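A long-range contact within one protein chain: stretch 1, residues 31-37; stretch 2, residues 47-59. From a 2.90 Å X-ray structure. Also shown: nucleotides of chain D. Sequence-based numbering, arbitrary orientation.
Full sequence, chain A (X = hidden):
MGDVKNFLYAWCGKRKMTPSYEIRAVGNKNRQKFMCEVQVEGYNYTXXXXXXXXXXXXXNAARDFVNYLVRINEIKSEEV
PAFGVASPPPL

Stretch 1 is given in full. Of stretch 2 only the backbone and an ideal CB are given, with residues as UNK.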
ATOM      1  N   ARG A  31      18.600  -5.301 -14.643  1.00 65.48           N
ATOM      2  CA  ARG A  31      17.137  -5.464 -14.694  1.00 65.45           C
ATOM      3  C   ARG A  31      16.536  -5.366 -13.285  1.00 64.05           C
ATOM      4  O   ARG A  31      16.140  -6.372 -12.673  1.00 65.27           O
ATOM      5  CB  ARG A  31      16.738  -6.759 -15.405  1.00 67.69           C
ATOM      6  CG  ARG A  31      16.230  -6.531 -16.833  1.00 69.27           C
ATOM      7  CD  ARG A  31      15.472  -7.742 -17.386  1.00 71.36           C
ATOM      8  NE  ARG A  31      14.442  -7.354 -18.359  1.00 73.42           N
ATOM      9  CZ  ARG A  31      13.437  -8.137 -18.768  1.00 75.98           C
ATOM     10  NH1 ARG A  31      13.303  -9.379 -18.300  1.00 77.22           N
ATOM     11  NH2 ARG A  31      12.557  -7.679 -19.656  1.00 76.87           N
ATOM     12  N   GLN A  32      16.450  -4.136 -12.781  1.00 61.47           N
ATOM     13  CA  GLN A  32      16.385  -3.934 -11.337  1.00 59.72           C
ATOM     14  C   GLN A  32      15.030  -3.988 -10.635  1.00 59.01           C
ATOM     15  O   GLN A  32      13.974  -3.814 -11.262  1.00 59.44           O
ATOM     16  CB  GLN A  32      17.102  -2.663 -10.953  1.00 58.27           C
ATOM     17  CG  GLN A  32      18.026  -2.907  -9.810  1.00 58.52           C
ATOM     18  CD  GLN A  32      18.169  -1.702  -8.964  1.00 58.64           C
ATOM     19  OE1 GLN A  32      18.100  -0.564  -9.454  1.00 56.83           O
ATOM     20  NE2 GLN A  32      18.365  -1.924  -7.672  1.00 60.01           N
ATOM     21  N   LYS A  33      15.103  -4.227  -9.320  1.00 57.57           N
ATOM     22  CA  LYS A  33      13.944  -4.341  -8.439  1.00 56.49           C
ATOM     23  C   LYS A  33      14.004  -3.342  -7.271  1.00 54.48           C
ATOM     24  O   LYS A  33      15.091  -2.912  -6.851  1.00 53.57           O
ATOM     25  CB  LYS A  33      13.810  -5.766  -7.887  1.00 57.88           C
ATOM     26  CG  LYS A  33      13.839  -6.855  -8.933  1.00 59.88           C
ATOM     27  CD  LYS A  33      12.538  -6.935  -9.713  1.00 61.52           C
ATOM     28  CE  LYS A  33      12.579  -8.054 -10.761  1.00 64.39           C
ATOM     29  NZ  LYS A  33      12.859  -9.419 -10.188  1.00 66.65           N
ATOM     30  N   PHE A  34      12.820  -2.981  -6.767  1.00 53.07           N
ATOM     31  CA  PHE A  34      12.674  -2.124  -5.596  1.00 50.61           C
ATOM     32  C   PHE A  34      11.758  -2.764  -4.573  1.00 51.23           C
ATOM     33  O   PHE A  34      10.840  -3.513  -4.927  1.00 52.13           O
ATOM     34  CB  PHE A  34      12.145  -0.754  -5.995  1.00 48.85           C
ATOM     35  CG  PHE A  34      13.067  -0.002  -6.877  1.00 46.49           C
ATOM     36  CD1 PHE A  34      12.972  -0.112  -8.255  1.00 46.08           C
ATOM     37  CD2 PHE A  34      14.054   0.808  -6.334  1.00 44.89           C
ATOM     38  CE1 PHE A  34      13.848   0.586  -9.087  1.00 45.54           C
ATOM     39  CE2 PHE A  34      14.934   1.508  -7.150  1.00 43.78           C
ATOM     40  CZ  PHE A  34      14.830   1.397  -8.532  1.00 44.55           C
ATOM     41  N   MET A  35      12.039  -2.453  -3.310  1.00 50.75           N
ATOM     42  CA  MET A  35      11.366  -3.008  -2.144  1.00 51.77           C
ATOM     43  C   MET A  35      10.667  -1.877  -1.397  1.00 50.41           C
ATOM     44  O   MET A  35      11.290  -0.859  -1.097  1.00 49.85           O
ATOM     45  CB  MET A  35      12.411  -3.674  -1.244  1.00 53.24           C
ATOM     46  CG  MET A  35      12.150  -3.586   0.264  1.00 56.73           C
ATOM     47  SD  MET A  35      10.954  -4.819   0.826  1.00 65.88           S
ATOM     48  CE  MET A  35      11.809  -6.366   0.442  1.00 66.50           C
ATOM     49  N   CYS A  36       9.382  -2.043  -1.098  1.00 49.76           N
ATOM     50  CA  CYS A  36       8.637  -0.990  -0.420  1.00 48.66           C
ATOM     51  C   CYS A  36       7.977  -1.441   0.873  1.00 49.32           C
ATOM     52  O   CYS A  36       7.506  -2.566   0.984  1.00 50.51           O
ATOM     53  CB  CYS A  36       7.580  -0.398  -1.346  1.00 48.52           C
ATOM     54  SG  CYS A  36       6.975   1.202  -0.779  1.00 47.53           S
ATOM     55  N   GLU A  37       7.936  -0.550   1.849  1.00 48.39           N
ATOM     56  CA  GLU A  37       7.209  -0.812   3.068  1.00 49.28           C
ATOM     57  C   GLU A  37       6.378   0.425   3.349  1.00 47.98           C
ATOM     58  O   GLU A  37       6.881   1.547   3.192  1.00 47.05           O
ATOM     59  CB  GLU A  37       8.184  -1.071   4.223  1.00 50.06           C
ATOM     60  CG  GLU A  37       9.291  -2.092   3.935  1.00 51.44           C
ATOM     61  CD  GLU A  37       9.998  -2.616   5.201  1.00 53.51           C
ATOM     62  OE1 GLU A  37       9.704  -2.107   6.303  1.00 56.83           O
ATOM     63  OE2 GLU A  37      10.848  -3.545   5.099  1.00 56.18           O
ATOM     64  N   UNK A  47       3.031  -3.070   5.182  1.00 43.51           N
ATOM     65  CA  UNK A  47       2.640  -3.524   3.861  1.00 43.78           C
ATOM     66  C   UNK A  47       3.870  -3.632   2.993  1.00 43.24           C
ATOM     67  O   UNK A  47       4.625  -2.677   2.877  1.00 42.06           O
ATOM     68  CB  UNK A  47       1.611  -2.583   3.232  1.00 43.78           C
ATOM     69  N   UNK A  48       4.072  -4.792   2.373  1.00 44.79           N
ATOM     70  CA  UNK A  48       5.291  -5.056   1.587  1.00 44.92           C
ATOM     71  C   UNK A  48       5.059  -5.192   0.086  1.00 43.67           C
ATOM     72  O   UNK A  48       4.130  -5.876  -0.355  1.00 45.00           O
ATOM     73  CB  UNK A  48       5.956  -6.336   2.097  1.00 44.92           C
ATOM     74  N   UNK A  49       5.925  -4.564  -0.696  1.00 41.77           N
ATOM     75  CA  UNK A  49       5.787  -4.592  -2.139  1.00 41.77           C
ATOM     76  C   UNK A  49       7.094  -4.604  -2.904  1.00 41.25           C
ATOM     77  O   UNK A  49       8.032  -3.911  -2.545  1.00 40.28           O
ATOM     78  CB  UNK A  49       4.961  -3.385  -2.588  1.00 41.77           C
ATOM     79  N   UNK A  50       7.136  -5.398  -3.967  1.00 42.43           N
ATOM     80  CA  UNK A  50       8.279  -5.470  -4.863  1.00 42.63           C
ATOM     81  C   UNK A  50       7.867  -5.042  -6.256  1.00 43.10           C
ATOM     82  O   UNK A  50       6.722  -5.257  -6.661  1.00 43.97           O
ATOM     83  CB  UNK A  50       8.868  -6.882  -4.887  1.00 42.63           C
ATOM     84  N   UNK A  51       8.791  -4.468  -7.015  1.00 42.97           N
ATOM     85  CA  UNK A  51       8.550  -4.353  -8.450  1.00 44.18           C
ATOM     86  C   UNK A  51       9.761  -3.963  -9.253  1.00 43.47           C
ATOM     87  O   UNK A  51      10.877  -3.993  -8.741  1.00 43.44           O
ATOM     88  CB  UNK A  51       7.440  -3.331  -8.706  1.00 44.18           C
ATOM     89  N   UNK A  52       9.527  -3.618 -10.517  1.00 43.56           N
ATOM     90  CA  UNK A  52      10.571  -3.173 -11.407  1.00 42.97           C
ATOM     91  C   UNK A  52      10.826  -1.710 -11.150  1.00 41.27           C
ATOM     92  O   UNK A  52      11.981  -1.287 -11.013  1.00 40.71           O
ATOM     93  CB  UNK A  52      10.202  -3.422 -12.871  1.00 42.97           C
ATOM     94  N   UNK A  53       9.747  -0.935 -11.102  1.00 40.51           N
ATOM     95  CA  UNK A  53       9.850   0.482 -10.824  1.00 38.60           C
ATOM     96  C   UNK A  53       9.363   0.761  -9.423  1.00 37.80           C
ATOM     97  O   UNK A  53       8.884  -0.132  -8.754  1.00 38.70           O
ATOM     98  CB  UNK A  53       9.058   1.301 -11.845  1.00 38.60           C
ATOM     99  N   UNK A  54       9.474   2.008  -8.990  1.00 37.19           N
ATOM    100  CA  UNK A  54       9.140   2.409  -7.625  1.00 36.38           C
ATOM    101  C   UNK A  54       7.646   2.578  -7.415  1.00 37.13           C
ATOM    102  O   UNK A  54       7.120   2.159  -6.402  1.00 37.56           O
ATOM    103  CB  UNK A  54       9.855   3.715  -7.273  1.00 36.38           C
ATOM    104  N   UNK A  55       6.967   3.217  -8.359  1.00 37.79           N
ATOM    105  CA  UNK A  55       5.532   3.413  -8.252  1.00 38.76           C
ATOM    106  C   UNK A  55       4.870   2.092  -7.912  1.00 39.52           C
ATOM    107  O   UNK A  55       4.104   1.991  -6.942  1.00 40.42           O
ATOM    108  CB  UNK A  55       4.957   3.992  -9.547  1.00 38.76           C
ATOM    109  N   UNK A  56       5.193   1.067  -8.690  1.00 39.43           N
ATOM    110  CA  UNK A  56       4.569  -0.226  -8.527  1.00 39.95           C
ATOM    111  C   UNK A  56       5.003  -0.909  -7.241  1.00 39.02           C
ATOM    112  O   UNK A  56       4.204  -1.631  -6.638  1.00 40.32           O
ATOM    113  CB  UNK A  56       4.890  -1.117  -9.728  1.00 39.95           C
ATOM    114  N   UNK A  57       6.242  -0.683  -6.798  1.00 36.52           N
ATOM    115  CA  UNK A  57       6.628  -1.183  -5.491  1.00 35.50           C
ATOM    116  C   UNK A  57       5.698  -0.548  -4.434  1.00 35.53           C
ATOM    117  O   UNK A  57       5.263  -1.213  -3.478  1.00 36.43           O
ATOM    118  CB  UNK A  57       8.098  -0.873  -5.201  1.00 35.50           C
ATOM    119  N   UNK A  58       5.352   0.720  -4.638  1.00 34.30           N
ATOM    120  CA  UNK A  58       4.454   1.399  -3.739  1.00 34.35           C
ATOM    121  C   UNK A  58       3.032   0.887  -3.827  1.00 35.08           C
ATOM    122  O   UNK A  58       2.449   0.510  -2.798  1.00 35.61           O
ATOM    123  CB  UNK A  58       4.480   2.903  -4.021  1.00 34.35           C
ATOM    124  N   UNK A  59       2.471   0.859  -5.035  1.00 34.83           N
ATOM    125  CA  UNK A  59       1.130   0.301  -5.218  1.00 35.87           C
ATOM    126  C   UNK A  59       0.990  -1.043  -4.520  1.00 36.02           C
ATOM    127  O   UNK A  59       0.010  -1.293  -3.842  1.00 37.14           O
ATOM    128  CB  UNK A  59       0.814   0.150  -6.707  1.00 35.87           C
TER
ATOM    129  P     C D   6      12.021   3.744 -11.879  1.00 33.09           P
ATOM    130  OP1   C D   6      11.172   3.513 -10.672  1.00 32.24           O
ATOM    131  OP2   C D   6      11.427   4.215 -13.153  1.00 32.75           O
ATOM    132  O5'   C D   6      13.231   4.713 -11.433  1.00 31.56           O
ATOM    133  C5'   C D   6      14.062   4.218 -10.353  1.00 28.98           C
ATOM    134  C4'   C D   6      15.195   5.139  -9.966  1.00 27.45           C
ATOM    135  O4'   C D   6      16.279   4.981 -10.906  1.00 27.30           O
ATOM    136  C3'   C D   6      14.871   6.618 -10.044  1.00 27.31           C
ATOM    137  O3'   C D   6      14.257   7.031  -8.839  1.00 25.53           O
ATOM    138  C2'   C D   6      16.273   7.201 -10.294  1.00 26.89           C
ATOM    139  O2'   C D   6      17.156   7.135  -9.194  1.00 26.27           O
ATOM    140  C1'   C D   6      16.777   6.235 -11.334  1.00 24.87           C
ATOM    141  N1    C D   6      16.340   6.577 -12.707  1.00 24.47           N
ATOM    142  C2    C D   6      17.065   7.552 -13.384  1.00 25.55           C
ATOM    143  O2    C D   6      18.010   8.060 -12.776  1.00 26.10           O
ATOM    144  N3    C D   6      16.713   7.915 -14.657  1.00 26.41           N
ATOM    145  C4    C D   6      15.662   7.310 -15.230  1.00 27.88           C
ATOM    146  N4    C D   6      15.325   7.666 -16.470  1.00 29.56           N
ATOM    147  C5    C D   6      14.902   6.299 -14.565  1.00 27.22           C
ATOM    148  C6    C D   6      15.278   5.966 -13.322  1.00 25.94           C
ATOM    149  P     G D   5      11.109  -0.383 -16.585  1.00 40.90           P
ATOM    150  OP1   G D   5       9.760  -0.889 -16.299  1.00 41.57           O
ATOM    151  OP2   G D   5      11.320   0.925 -17.258  1.00 38.48           O
ATOM    152  O5'   G D   5      11.824  -0.341 -15.153  1.00 39.32           O
ATOM    153  C5'   G D   5      12.302   0.910 -14.799  1.00 36.76           C
ATOM    154  C4'   G D   5      13.442   0.803 -13.838  1.00 35.22           C
ATOM    155  O4'   G D   5      14.661   0.490 -14.561  1.00 35.69           O
ATOM    156  C3'   G D   5      13.666   2.191 -13.277  1.00 35.08           C
ATOM    157  O3'   G D   5      12.823   2.374 -12.118  1.00 34.73           O
ATOM    158  C2'   G D   5      15.179   2.204 -13.040  1.00 32.68           C
ATOM    159  O2'   G D   5      15.542   1.483 -11.899  1.00 32.81           O
ATOM    160  C1'   G D   5      15.672   1.467 -14.283  1.00 31.89           C
ATOM    161  N9    G D   5      15.845   2.400 -15.404  1.00 31.07           N
ATOM    162  C8    G D   5      15.089   2.460 -16.552  1.00 31.50           C
ATOM    163  N7    G D   5      15.450   3.408 -17.359  1.00 31.41           N
ATOM    164  C5    G D   5      16.507   4.020 -16.693  1.00 30.01           C
ATOM    165  C6    G D   5      17.308   5.102 -17.084  1.00 30.34           C
ATOM    166  O6    G D   5      17.230   5.753 -18.127  1.00 32.85           O
ATOM    167  N1    G D   5      18.280   5.435 -16.151  1.00 30.17           N
ATOM    168  C2    G D   5      18.487   4.785 -14.966  1.00 29.47           C
ATOM    169  N2    G D   5      19.497   5.256 -14.204  1.00 27.56           N
ATOM    170  N3    G D   5      17.739   3.741 -14.584  1.00 30.35           N
ATOM    171  C4    G D   5      16.771   3.419 -15.495  1.00 29.94           C
ATOM    172  P     G D   7      13.425   8.385  -8.769  1.00 24.92           P
ATOM    173  OP1   G D   7      13.013   8.519  -7.341  1.00 24.79           O
ATOM    174  OP2   G D   7      12.469   8.465  -9.878  1.00 26.43           O
ATOM    175  O5'   G D   7      14.484   9.520  -9.139  1.00 24.83           O
ATOM    176  C5'   G D   7      15.435   9.900  -8.155  1.00 23.37           C
ATOM    177  C4'   G D   7      16.264  11.012  -8.711  1.00 23.81           C
ATOM    178  O4'   G D   7      16.857  10.540  -9.951  1.00 24.50           O
ATOM    179  C3'   G D   7      15.463  12.203  -9.173  1.00 26.47           C
ATOM    180  O3'   G D   7      15.209  13.060  -8.086  1.00 29.00           O
ATOM    181  C2'   G D   7      16.503  12.832 -10.090  1.00 26.44           C
ATOM    182  O2'   G D   7      17.590  13.277  -9.309  1.00 27.62           O
ATOM    183  C1'   G D   7      16.968  11.614 -10.864  1.00 24.32           C
ATOM    184  N9    G D   7      16.256  11.315 -12.110  1.00 24.41           N
ATOM    185  C8    G D   7      15.352  10.308 -12.337  1.00 24.65           C
ATOM    186  N7    G D   7      14.893  10.295 -13.567  1.00 25.35           N
ATOM    187  C5    G D   7      15.537  11.340 -14.190  1.00 24.57           C
ATOM    188  C6    G D   7      15.451  11.786 -15.529  1.00 27.82           C
ATOM    189  O6    G D   7      14.751  11.346 -16.463  1.00 28.95           O
ATOM    190  N1    G D   7      16.282  12.890 -15.757  1.00 29.05           N
ATOM    191  C2    G D   7      17.086  13.468 -14.798  1.00 27.72           C
ATOM    192  N2    G D   7      17.811  14.518 -15.211  1.00 28.65           N
ATOM    193  N3    G D   7      17.184  13.037 -13.539  1.00 24.95           N
ATOM    194  C4    G D   7      16.380  11.973 -13.312  1.00 24.20           C

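Stretch 2 runs antiparallel to strand 31-37, then sends a helix back across one face of the pair. The pairing is backbone work; side chains matter most where helix and strand meet.

Position 47 has an ideal CB with nothing of stretch 1 within 5.5 Å, so this contact allows many residues. It is Gly47, its O 3.2 Å from Glu37 CA. Position 48 points to the face of Met35 and Glu37. No helix of stretch 2 covers that side, so a long aliphatic or polar chain would suit. Met48 takes this place, its end leading away from stretch 1.

Position 49 is the strictest. Its CB would point to the face of Phe34 and Cys36, beneath the helix, where the ideal CB clashes with the backbone O of position 57 at 2.4 Å. Glycine answers this: Gly49. Its N donates to Cys36 O (3.1 Å) and its O accepts from Cys36 N (2.7 Å), so the close helix costs the strand no hydrogen bond.

Position 50 returns to the Met35 face, where polar or flexible side chains would do. Asn50, with chi1 m, brings OD1 to 3.9 Å from Met35 CE. Position 51 points to the helix face. Its CB is no closer to stretch 1 than 5.1 Å, at Phe34 O, but lies 3.5 Å from the N of position 57, so a small residue suits. Ser51 contributes chiefly backbone: its N donates to Phe34 O (3.1 Å) and its O accepts from Phe34 N (2.9 Å).

Position 52 leaves the strand, its CB 4.1 Å from Gln32 O and near a nucleotide; a small or branched polar residue fits. In Thr52, CG2 reaches 3.2 Å from G5 O5', while the backbone O sits at the edge of the Phe34 ring, 3.2 Å from CD1.

Position 53 points away from stretch 1 just before the helix, a place for Asn, Ser, Asp or Thr. Asn53 holds this N-cap position, its CA 3.3 Å from C6 OP1.

Position 54 has its CB 4.9 Å from Phe34 CG, with phosphates beyond. A long aliphatic chain with a positive tip answers both. Lys54 lays CG over the Phe34 ring face, 4.0 Å from the centroid, and its NZ bonds G7 OP1 at 2.8 Å and C6 O3' at 3.1 Å; its backbone N bonds C6 OP1 at 2.8 Å.

The CB of position 57 points toward the strand and lies 3.9 Å from Cys36 CB and 3.8 Å from Phe34 O, leaving little room beyond a methyl. Ala57 supplies it, its CB 4.1 Å from Phe34 CB. Position 58 points away, yet a flexible chain can graze sulfur: Gln58 CG lies 3.7 Å from Cys36 SG. Stretch 1 asks nothing of 55, 56 and 59, where any helix-compatible residue would do; they are Lys55, Asp56 and Ser59, whose OG bonds Lys55 O at 3.2 Å.

Stretch 2 47-59: GMGNSTNKKDAQS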
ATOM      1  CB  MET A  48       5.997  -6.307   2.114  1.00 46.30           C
ATOM      2  CG  MET A  48       6.383  -6.206   3.576  1.00 47.90           C
ATOM      3  SD  MET A  48       7.509  -7.499   4.171  1.00 52.25           S
ATOM      4  CE  MET A  48       6.742  -9.096   3.734  1.00 54.39           C
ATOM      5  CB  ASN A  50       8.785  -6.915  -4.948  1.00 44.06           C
ATOM      6  CG  ASN A  50       8.967  -7.539  -3.591  1.00 44.75           C
ATOM      7  OD1 ASN A  50       9.765  -7.062  -2.792  1.00 43.90           O
ATOM      8  ND2 ASN A  50       8.211  -8.602  -3.309  1.00 46.35           N
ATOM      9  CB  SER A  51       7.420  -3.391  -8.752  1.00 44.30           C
ATOM     10  OG  SER A  51       6.780  -3.822  -9.943  1.00 48.86           O
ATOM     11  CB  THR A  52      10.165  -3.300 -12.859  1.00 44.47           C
ATOM     12  OG1 THR A  52       9.488  -4.545 -13.059  1.00 45.55           O
ATOM     13  CG2 THR A  52      11.421  -3.215 -13.768  1.00 46.32           C
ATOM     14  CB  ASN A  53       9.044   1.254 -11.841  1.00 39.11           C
ATOM     15  CG  ASN A  53       7.596   0.898 -11.800  1.00 40.36           C
ATOM     16  OD1 ASN A  53       7.135   0.034 -12.536  1.00 41.23           O
ATOM     17  ND2 ASN A  53       6.859   1.549 -10.920  1.00 41.32           N
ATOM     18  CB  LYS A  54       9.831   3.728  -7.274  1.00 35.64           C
ATOM     19  CG  LYS A  54      11.349   3.674  -7.223  1.00 34.57           C
ATOM     20  CD  LYS A  54      11.914   5.006  -6.798  1.00 33.04           C
ATOM     21  CE  LYS A  54      13.215   4.837  -6.045  1.00 31.78           C
ATOM     22  NZ  LYS A  54      13.843   6.185  -5.935  1.00 32.67           N
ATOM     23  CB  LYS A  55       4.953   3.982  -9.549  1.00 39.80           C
ATOM     24  CG  LYS A  55       5.402   5.408  -9.798  1.00 41.44           C
ATOM     25  CD  LYS A  55       4.490   6.205 -10.727  1.00 44.66           C
ATOM     26  CE  LYS A  55       5.021   7.656 -10.781  1.00 45.95           C
ATOM     27  NZ  LYS A  55       4.596   8.425 -12.012  1.00 48.28           N
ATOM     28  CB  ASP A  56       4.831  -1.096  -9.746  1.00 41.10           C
ATOM     29  CG  ASP A  56       4.289  -0.476 -11.021  1.00 44.00           C
ATOM     30  OD1 ASP A  56       3.647   0.599 -10.914  1.00 45.92           O
ATOM     31  OD2 ASP A  56       4.496  -1.050 -12.125  1.00 46.03           O
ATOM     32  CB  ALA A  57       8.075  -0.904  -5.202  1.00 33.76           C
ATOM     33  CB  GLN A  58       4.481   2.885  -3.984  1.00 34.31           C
ATOM     34  CG  GLN A  58       5.529   3.599  -3.194  1.00 35.84           C
ATOM     35  CD  GLN A  58       5.709   5.015  -3.663  1.00 38.25           C
ATOM     36  OE1 GLN A  58       6.410   5.260  -4.637  1.00 39.77           O
ATOM     37  NE2 GLN A  58       5.068   5.962  -2.978  1.00 39.85           N
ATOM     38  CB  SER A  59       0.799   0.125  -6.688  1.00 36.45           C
ATOM     39  OG  SER A  59       0.984   1.338  -7.382  1.00 37.43           O
TER
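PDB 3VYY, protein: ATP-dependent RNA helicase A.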